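Local coordinates for protein Isomerase/lactonizing enzyme (Agrobacterium fabrum str. C58, PDB 2NQL) that belongs to the mandelate racemase/muconate lactonizing enzyme family of the enolase superfamily and holds a sodium ion in its barrel domain, its precise function being unassigned, at residues A[51-56]-A[67-72]; A[76-81]-A[116-121]; A[246-251]-A[279-284]. All coordinates share one frame; numbering follows the deposited sequence.

Interaction 1 (A[51-56]-A[67-72]); sequences RSVLVR and GETYGI
Four backbone hydrogen bonds join strands 51-56 and 67-70 as an antiparallel pair. Val53 and Thr69 form one hydrogen-bonded pair, with Thr69 N 2.9 Å from Val53 O. Val55 and Gly67 form the next, and Val55 N reaches Gly67 O almost straight (171°). Between them lies the non-hydrogen-bonded pair Leu54 and Glu68. These two side chains run side by side on one face of the sheet, with Leu54 CD2 3.7 Å from Glu68 CG. On the other face Val53 CB meets Thr69 CG2 at 4.0 Å.

Glu68 CG is anti to its backbone N (chi1 -168°) and the chain beyond is extended. This carries the carboxylate across to Ser52 on the neighbouring strand. Ser52 OG donates to the anti lone pair of Glu68 OE2 at 2.6 Å. Ala320 N also binds OE2, and Phe323 N binds OE1, so the buried carboxylate is well satisfied and probably ionised.

At Gly71 a water bridges the segments: it accepts from Gly71 N and donates to Arg51 O. Arg51 bends at chi3 (56°) and brings the edge of its guanidinium to Gly71 O. Its NE meets Gly71 O in the carbonyl plane at 2.8 Å, while NH2 approaches Ile72 O from above that carbonyl's plane at 3.0 Å.

The pair is a beta hairpin in the N-terminal domain of this enolase-superfamily protein. Strand 5-15 bonds to the other edge of strand 51-56. Helices 75-90 and 117-138 cover the face bearing Val53, Val55 and Thr69, and Thr69 OG1 bonds to Gly291 O.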
loop_
_atom_site.group_PDB
_atom_site.type_symbol
_atom_site.label_atom_id
_atom_site.label_comp_id
_atom_site.label_asym_id
_atom_site.label_seq_id
_atom_site.Cartn_x
_atom_site.Cartn_y
_atom_site.Cartn_z
ATOM N N ARG A 51 14.695 3.228 14.324
ATOM C CA ARG A 51 13.491 2.704 15.013
ATOM C C ARG A 51 12.943 1.544 14.197
ATOM O O ARG A 51 12.942 1.598 12.970
ATOM C CB ARG A 51 12.411 3.800 15.149
ATOM C CG ARG A 51 11.192 3.392 16.021
ATOM C CD ARG A 51 10.349 4.620 16.385
ATOM N NE ARG A 51 9.888 5.381 15.232
ATOM C CZ ARG A 51 9.403 6.622 15.319
ATOM N NH1 ARG A 51 9.346 7.258 16.502
ATOM N NH2 ARG A 51 9.011 7.228 14.218
ATOM N N SER A 52 12.493 0.500 14.872
ATOM C CA SER A 52 11.796 -0.564 14.157
ATOM C C SER A 52 10.682 -1.064 15.059
ATOM O O SER A 52 10.646 -0.752 16.259
ATOM C CB SER A 52 12.749 -1.714 13.801
ATOM O OG SER A 52 13.317 -2.283 14.960
ATOM N N VAL A 53 9.776 -1.846 14.476
ATOM C CA VAL A 53 8.678 -2.428 15.247
ATOM C C VAL A 53 8.976 -3.889 15.477
ATOM O O VAL A 53 9.263 -4.603 14.520
ATOM C CB VAL A 53 7.315 -2.298 14.482
ATOM C CG1 VAL A 53 6.218 -3.222 15.133
ATOM C CG2 VAL A 53 6.854 -0.832 14.479
ATOM N N LEU A 54 8.892 -4.327 16.729
ATOM C CA LEU A 54 9.135 -5.725 17.088
ATOM C C LEU A 54 7.834 -6.377 17.539
ATOM O O LEU A 54 7.006 -5.724 18.190
ATOM C CB LEU A 54 10.148 -5.799 18.242
ATOM C CG LEU A 54 11.598 -5.523 17.819
ATOM C CD1 LEU A 54 12.415 -5.154 19.049
ATOM C CD2 LEU A 54 12.151 -6.787 17.190
ATOM N N VAL A 55 7.668 -7.663 17.227
ATOM C CA VAL A 55 6.482 -8.413 17.710
ATOM C C VAL A 55 6.945 -9.633 18.501
ATOM O O VAL A 55 7.777 -10.387 18.016
ATOM C CB VAL A 55 5.576 -8.870 16.527
ATOM C CG1 VAL A 55 4.488 -9.834 17.022
ATOM C CG2 VAL A 55 4.915 -7.647 15.882
ATOM N N ARG A 56 6.450 -9.778 19.727
ATOM C CA ARG A 56 6.620 -11.011 20.498
ATOM C C ARG A 56 5.311 -11.791 20.486
ATOM O O ARG A 56 4.265 -11.264 20.922
ATOM C CB ARG A 56 7.006 -10.702 21.932
ATOM C CG ARG A 56 7.226 -11.973 22.795
ATOM C CD ARG A 56 7.882 -11.675 24.144
ATOM N NE ARG A 56 7.112 -10.763 24.991
ATOM C CZ ARG A 56 7.631 -10.035 25.973
ATOM N NH1 ARG A 56 8.937 -10.102 26.260
ATOM N NH2 ARG A 56 6.853 -9.255 26.689
ATOM N N GLY A 67 9.208 -11.333 15.685
ATOM C CA GLY A 67 9.217 -10.812 14.335
ATOM C C GLY A 67 9.541 -9.324 14.386
ATOM O O GLY A 67 9.586 -8.730 15.465
ATOM N N GLU A 68 9.727 -8.725 13.214
ATOM C CA GLU A 68 10.116 -7.315 13.133
ATOM C C GLU A 68 9.743 -6.754 11.766
ATOM O O GLU A 68 9.732 -7.482 10.773
ATOM C CB GLU A 68 11.639 -7.190 13.372
ATOM C CG GLU A 68 12.160 -5.740 13.607
ATOM C CD GLU A 68 13.692 -5.640 13.603
ATOM O OE1 GLU A 68 14.370 -6.613 13.202
ATOM O OE2 GLU A 68 14.204 -4.553 13.953
ATOM N N THR A 69 9.440 -5.458 11.713
ATOM C CA THR A 69 9.230 -4.779 10.447
ATOM C C THR A 69 9.696 -3.328 10.616
ATOM O O THR A 69 10.193 -2.958 11.675
ATOM C CB THR A 69 7.721 -4.851 10.001
ATOM O OG1 THR A 69 7.565 -4.304 8.694
ATOM C CG2 THR A 69 6.778 -4.159 11.011
ATOM N N TYR A 70 9.521 -2.540 9.568
ATOM C CA TYR A 70 9.875 -1.129 9.565
ATOM C C TYR A 70 9.126 -0.411 10.661
ATOM O O TYR A 70 7.940 -0.645 10.894
ATOM C CB TYR A 70 9.538 -0.496 8.221
ATOM C CG TYR A 70 10.639 -0.651 7.195
ATOM C CD1 TYR A 70 11.061 -1.919 6.770
ATOM C CD2 TYR A 70 11.274 0.473 6.655
ATOM C CE1 TYR A 70 12.084 -2.058 5.817
ATOM C CE2 TYR A 70 12.294 0.338 5.693
ATOM C CZ TYR A 70 12.687 -0.931 5.291
ATOM O OH TYR A 70 13.679 -1.082 4.337
ATOM N N GLY A 71 9.851 0.446 11.356
ATOM C CA GLY A 71 9.248 1.337 12.324
ATOM C C GLY A 71 9.810 2.740 12.265
ATOM O O GLY A 71 9.488 3.531 13.136
ATOM N N ILE A 72 10.616 3.060 11.250
ATOM C CA ILE A 72 11.194 4.414 11.150
ATOM C C ILE A 72 10.167 5.549 11.086
ATOM O O ILE A 72 10.376 6.636 11.657
ATOM C CB ILE A 72 12.232 4.579 10.013
ATOM C CG1 ILE A 72 11.730 3.995 8.684
ATOM C CG2 ILE A 72 13.595 3.985 10.441
ATOM C CD1 ILE A 72 12.440 4.587 7.484
HETATM O O HOH W 1 12.498 0.738 10.454
#

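Interaction 2 (A[76-81]-A[116-121]); sequences GAVAAL and GGFYVD
Apolar side chains make up most of this contact between helices 76-81 and 117-121. The short helix axes approach to 9.1 Å and cross at -62°. Ala77 CB sits over one face of the Phe118 ring, offset toward the rim, 4.1 Å from Phe118 CD1. Val78 CG2 lies at the edge of the same ring. Leu81 uses both methyls. Its CD1 touches the Tyr119 backbone and lies 4.2 Å from Phe118 CB. Its CD2 meets the edge of the Tyr119 ring at CD1, also 4.2 Å away. Leu81 and Tyr119 cross at about a right angle.

A second group of contacts sets methyls against backbone and polar residues. Val78 CG2 and Leu81 CD1 both come to 3.7 Å from Phe118 O. Val78 CG2 also touches Asp121 at CB, 3.8 Å away, so the valine packs on the aliphatic part of this acid.

The polar ends are bound elsewhere. Tyr119 OH bonds to Leu105 O. Asp121 OD2 bonds to Tyr114 OH of the second subunit, and OD1 to His292 ND1. Tyr114 of the second subunit also stacks on Phe118.

The two helices belong to the N-terminal domain and meet at the dimer interface, where Leu81 also packs on Phe118 of the second subunit. Dispersion and exclusion of water thus hold the pair, while the directed bonds of Tyr119 and Asp121 tie helix 117-138 to other parts of the dimer.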
loop_
_atom_site.group_PDB
_atom_site.type_symbol
_atom_site.label_atom_id
_atom_site.label_comp_id
_atom_site.label_asym_id
_atom_site.label_seq_id
_atom_site.Cartn_x
_atom_site.Cartn_y
_atom_site.Cartn_z
ATOM N N GLY A 76 3.136 3.649 14.914
ATOM C CA GLY A 76 1.725 3.539 15.306
ATOM C C GLY A 76 0.791 2.949 14.247
ATOM O O GLY A 76 -0.259 2.408 14.605
ATOM N N ALA A 77 1.142 3.080 12.968
ATOM C CA ALA A 77 0.349 2.503 11.875
ATOM C C ALA A 77 0.364 0.962 11.919
ATOM O O ALA A 77 -0.704 0.313 12.034
ATOM C CB ALA A 77 0.820 3.030 10.534
ATOM N N VAL A 78 1.560 0.357 11.892
ATOM C CA VAL A 78 1.660 -1.092 12.067
ATOM C C VAL A 78 1.091 -1.553 13.408
ATOM O O VAL A 78 0.373 -2.589 13.461
ATOM C CB VAL A 78 3.106 -1.630 11.852
ATOM C CG1 VAL A 78 3.269 -3.038 12.419
ATOM C CG2 VAL A 78 3.436 -1.643 10.370
ATOM N N ALA A 79 1.406 -0.821 14.481
ATOM C CA ALA A 79 0.929 -1.167 15.826
ATOM C C ALA A 79 -0.598 -1.175 15.875
ATOM O O ALA A 79 -1.175 -2.098 16.428
ATOM C CB ALA A 79 1.467 -0.217 16.860
ATOM N N ALA A 80 -1.233 -0.183 15.248
ATOM C CA ALA A 80 -2.714 -0.173 15.194
ATOM C C ALA A 80 -3.253 -1.359 14.419
ATOM O O ALA A 80 -4.206 -2.009 14.861
ATOM C CB ALA A 80 -3.222 1.149 14.586
ATOM N N LEU A 81 -2.659 -1.647 13.267
ATOM C CA LEU A 81 -3.106 -2.779 12.445
ATOM C C LEU A 81 -3.043 -4.062 13.254
ATOM O O LEU A 81 -3.996 -4.857 13.264
ATOM C CB LEU A 81 -2.271 -2.883 11.151
ATOM C CG LEU A 81 -2.575 -1.753 10.163
ATOM C CD1 LEU A 81 -1.578 -1.757 9.014
ATOM C CD2 LEU A 81 -3.995 -1.928 9.580
ATOM N N GLY A 116 -0.149 -3.877 0.053
ATOM C CA GLY A 116 1.277 -3.579 0.259
ATOM C C GLY A 116 1.485 -2.668 1.441
ATOM O O GLY A 116 0.843 -2.832 2.480
ATOM N N GLY A 117 2.385 -1.695 1.274
ATOM C CA GLY A 117 2.597 -0.642 2.276
ATOM C C GLY A 117 2.701 -1.098 3.719
ATOM O O GLY A 117 3.391 -2.083 4.026
ATOM N N PHE A 118 1.979 -0.408 4.610
ATOM C CA PHE A 118 1.982 -0.738 6.033
ATOM C C PHE A 118 1.269 -2.039 6.354
ATOM O O PHE A 118 1.606 -2.694 7.321
ATOM C CB PHE A 118 1.359 0.394 6.855
ATOM C CG PHE A 118 2.183 1.659 6.820
ATOM C CD1 PHE A 118 3.328 1.764 7.594
ATOM C CD2 PHE A 118 1.810 2.725 5.979
ATOM C CE1 PHE A 118 4.117 2.936 7.556
ATOM C CE2 PHE A 118 2.578 3.891 5.937
ATOM C CZ PHE A 118 3.747 3.986 6.721
ATOM N N TYR A 119 0.253 -2.385 5.571
ATOM C CA TYR A 119 -0.466 -3.628 5.826
ATOM C C TYR A 119 0.468 -4.833 5.695
ATOM O O TYR A 119 0.528 -5.655 6.610
ATOM C CB TYR A 119 -1.652 -3.804 4.875
ATOM C CG TYR A 119 -2.613 -4.877 5.351
ATOM C CD1 TYR A 119 -3.385 -4.678 6.477
ATOM C CD2 TYR A 119 -2.758 -6.094 4.644
ATOM C CE1 TYR A 119 -4.300 -5.653 6.922
ATOM C CE2 TYR A 119 -3.660 -7.092 5.088
ATOM C CZ TYR A 119 -4.433 -6.848 6.215
ATOM O OH TYR A 119 -5.340 -7.768 6.697
ATOM N N VAL A 120 1.220 -4.892 4.596
ATOM C CA VAL A 120 2.175 -5.983 4.427
ATOM C C VAL A 120 3.368 -5.878 5.375
ATOM O O VAL A 120 3.884 -6.902 5.809
ATOM C CB VAL A 120 2.511 -6.334 2.942
ATOM C CG1 VAL A 120 3.499 -7.559 2.839
ATOM C CG2 VAL A 120 1.204 -6.710 2.196
ATOM N N ASP A 121 3.758 -4.657 5.766
ATOM C CA ASP A 121 4.789 -4.515 6.819
ATOM C C ASP A 121 4.316 -5.289 8.058
ATOM O O ASP A 121 5.070 -6.081 8.650
ATOM C CB ASP A 121 4.978 -3.046 7.241
ATOM C CG ASP A 121 5.882 -2.248 6.317
ATOM O OD1 ASP A 121 6.461 -2.784 5.353
ATOM O OD2 ASP A 121 5.956 -1.014 6.572
#

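Interaction 3 (A[246-251]-A[279-284]); sequences EDIAGL and ERCRIA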
loop_
_atom_site.group_PDB
_atom_site.type_symbol
_atom_site.label_atom_id
_atom_site.label_comp_id
_atom_site.label_asym_id
_atom_site.label_seq_id
_atom_site.Cartn_x
_atom_site.Cartn_y
_atom_site.Cartn_z
ATOM N N GLU A 246 6.856 3.529 -9.425
ATOM C CA GLU A 246 5.553 3.453 -10.098
ATOM C C GLU A 246 5.697 3.410 -11.625
ATOM O O GLU A 246 4.768 3.006 -12.338
ATOM C CB GLU A 246 4.704 4.653 -9.688
ATOM C CG GLU A 246 4.597 4.870 -8.193
ATOM C CD GLU A 246 5.599 5.890 -7.652
ATOM O OE1 GLU A 246 6.752 5.961 -8.156
ATOM O OE2 GLU A 246 5.247 6.622 -6.708
ATOM N N ASP A 247 6.874 3.813 -12.110
ATOM C CA ASP A 247 7.129 4.061 -13.531
ATOM C C ASP A 247 7.613 2.781 -14.225
ATOM O O ASP A 247 8.768 2.698 -14.630
ATOM C CB ASP A 247 8.159 5.198 -13.663
ATOM C CG ASP A 247 8.377 5.656 -15.111
ATOM O OD1 ASP A 247 7.605 5.256 -16.010
ATOM O OD2 ASP A 247 9.349 6.405 -15.347
ATOM N N ILE A 248 6.719 1.789 -14.344
ATOM C CA ILE A 248 7.039 0.488 -14.963
ATOM C C ILE A 248 7.412 0.651 -16.451
ATOM O O ILE A 248 8.331 -0.009 -16.935
ATOM C CB ILE A 248 5.906 -0.568 -14.742
ATOM C CG1 ILE A 248 5.717 -0.859 -13.239
ATOM C CG2 ILE A 248 6.192 -1.898 -15.494
ATOM C CD1 ILE A 248 4.405 -1.565 -12.881
ATOM N N ALA A 249 6.729 1.558 -17.152
ATOM C CA ALA A 249 7.096 1.909 -18.531
ATOM C C ALA A 249 8.527 2.456 -18.629
ATOM O O ALA A 249 9.275 2.106 -19.552
ATOM C CB ALA A 249 6.096 2.917 -19.112
ATOM N N GLY A 250 8.895 3.314 -17.676
ATOM C CA GLY A 250 10.243 3.872 -17.593
ATOM C C GLY A 250 11.316 2.850 -17.265
ATOM O O GLY A 250 12.418 2.897 -17.824
ATOM N N LEU A 251 10.995 1.936 -16.344
ATOM C CA LEU A 251 11.875 0.808 -16.015
ATOM C C LEU A 251 12.076 -0.106 -17.226
ATOM O O LEU A 251 13.211 -0.533 -17.515
ATOM C CB LEU A 251 11.325 0.007 -14.823
ATOM C CG LEU A 251 12.185 -1.173 -14.320
ATOM C CD1 LEU A 251 13.539 -0.687 -13.812
ATOM C CD2 LEU A 251 11.453 -1.913 -13.227
ATOM N N GLU A 279 7.022 -9.159 -16.184
ATOM C CA GLU A 279 6.163 -9.353 -17.361
ATOM C C GLU A 279 6.391 -8.308 -18.467
ATOM O O GLU A 279 6.057 -8.546 -19.626
ATOM C CB GLU A 279 4.680 -9.478 -16.949
ATOM C CG GLU A 279 4.337 -10.839 -16.263
ATOM C CD GLU A 279 3.035 -10.854 -15.423
ATOM O OE1 GLU A 279 2.323 -9.822 -15.325
ATOM O OE2 GLU A 279 2.729 -11.924 -14.844
ATOM N N ARG A 280 7.001 -7.177 -18.105
ATOM C CA ARG A 280 7.283 -6.076 -19.028
ATOM C C ARG A 280 8.766 -5.706 -19.209
ATOM O O ARG A 280 9.142 -5.227 -20.275
ATOM C CB ARG A 280 6.508 -4.829 -18.596
ATOM C CG ARG A 280 5.002 -4.908 -18.822
ATOM C CD ARG A 280 4.309 -3.650 -18.304
ATOM N NE ARG A 280 4.689 -2.456 -19.062
ATOM C CZ ARG A 280 4.118 -1.260 -18.924
ATOM N NH1 ARG A 280 3.129 -1.080 -18.049
ATOM N NH2 ARG A 280 4.537 -0.240 -19.664
ATOM N N CYS A 281 9.588 -5.880 -18.166
ATOM C CA CYS A 281 10.972 -5.340 -18.136
ATOM C C CYS A 281 12.021 -6.458 -18.145
ATOM O O CYS A 281 11.684 -7.617 -17.891
ATOM C CB CYS A 281 11.208 -4.435 -16.922
ATOM S SG CYS A 281 9.856 -3.309 -16.492
ATOM N N ARG A 282 13.275 -6.094 -18.451
ATOM C CA ARG A 282 14.433 -6.998 -18.323
ATOM C C ARG A 282 15.172 -6.823 -16.988
ATOM O O ARG A 282 16.047 -5.965 -16.841
ATOM C CB ARG A 282 15.403 -6.819 -19.491
ATOM C CG ARG A 282 15.058 -7.682 -20.684
ATOM C CD ARG A 282 15.878 -7.316 -21.902
ATOM N NE ARG A 282 15.085 -7.511 -23.113
ATOM C CZ ARG A 282 15.345 -6.949 -24.289
ATOM N NH1 ARG A 282 16.395 -6.144 -24.439
ATOM N NH2 ARG A 282 14.547 -7.195 -25.321
ATOM N N ILE A 283 14.781 -7.642 -16.016
ATOM C CA ILE A 283 15.260 -7.492 -14.643
ATOM C C ILE A 283 16.318 -8.570 -14.431
ATOM O O ILE A 283 16.041 -9.770 -14.528
ATOM C CB ILE A 283 14.083 -7.624 -13.600
ATOM C CG1 ILE A 283 12.983 -6.553 -13.816
ATOM C CG2 ILE A 283 14.610 -7.608 -12.155
ATOM C CD1 ILE A 283 13.475 -5.099 -13.965
ATOM N N ALA A 284 17.527 -8.129 -14.121
ATOM C CA ALA A 284 18.634 -9.050 -13.923
ATOM C C ALA A 284 18.655 -9.573 -12.491
ATOM O O ALA A 284 18.988 -10.736 -12.255
ATOM C CB ALA A 284 19.916 -8.372 -14.244
#
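Cys281 is at the centre of the packed part of this contact. Its SG is anti to its own carbonyl carbon (chi1 -41°) and points into the first turn of helix 248-251. There it lies 3.8 Å from Leu251 CG and 4.1 Å from Ile248 CG2. It also comes to 3.7 Å from Ile248 O. Leu251 CG is anti to its backbone N (chi1 -177°), which brings the end of the side chain toward the loop. Leu251 CD2 meets Ile283 CD1 at 3.8 Å, and these two side chains cross at about a right angle. Behind them, strand 262-264 touches both through Val264, and Ile248 packs on Ala276 of helix 271-278. This buried side belongs to the barrel domain, where helix 248-255 packs beside the loop that leads into strand 285-286.

The other side is more open to solvent and more polar, though Arg280 lies close against the helix. Arg280 bends at chi3 (66°) and lays its guanidinium across the start of the helix. Ile248 CG2 sits over one face of that group, 3.7 Å above its plane and offset toward the rim. At the far end, Arg280 NH2 is 3.6 Å from CB of the exposed Ala249. The charge has its partners elsewhere. Arg280 NE forms a salt bridge with Glu252, and NH1 forms one with Glu279 of the second subunit.

Asp247 is the N-cap of the helix. Its OD1 accepts from Gly250 N at 2.9 Å, from above the carboxylate plane.

Between the two segments the contact is apolar and sulfur packing; just beyond it, the Arg280-Glu252 salt bridge also ties loop to helix. The arginine adds its flat face to that packing, while its N-H groups serve Glu252 and the dimer interface.

Overall arrangement
Interactions 1 and 2 adjoin in the N-terminal domain, with centres 10 Å apart. The Thr69 and Val53 side chains of the hairpin pack on Val78 of helix 75-90, so one apolar layer is shared. Interaction 3 lies in the barrel domain, its centre about 30 and 27 Å from theirs. Interaction 2 is buried at every touching residue. Interaction 1 is mostly buried, with Arg51, Tyr70 and Ile72 partly exposed, and interaction 3 is mostly buried too, with Arg280 partly exposed and Ala249 exposed. Their chemistry differs: backbone and side-chain hydrogen bonds hold 51-56 to 67-72, whereas side-chain packing joins the segments of the other two, with a salt bridge beside interaction 3. All three touch the second subunit.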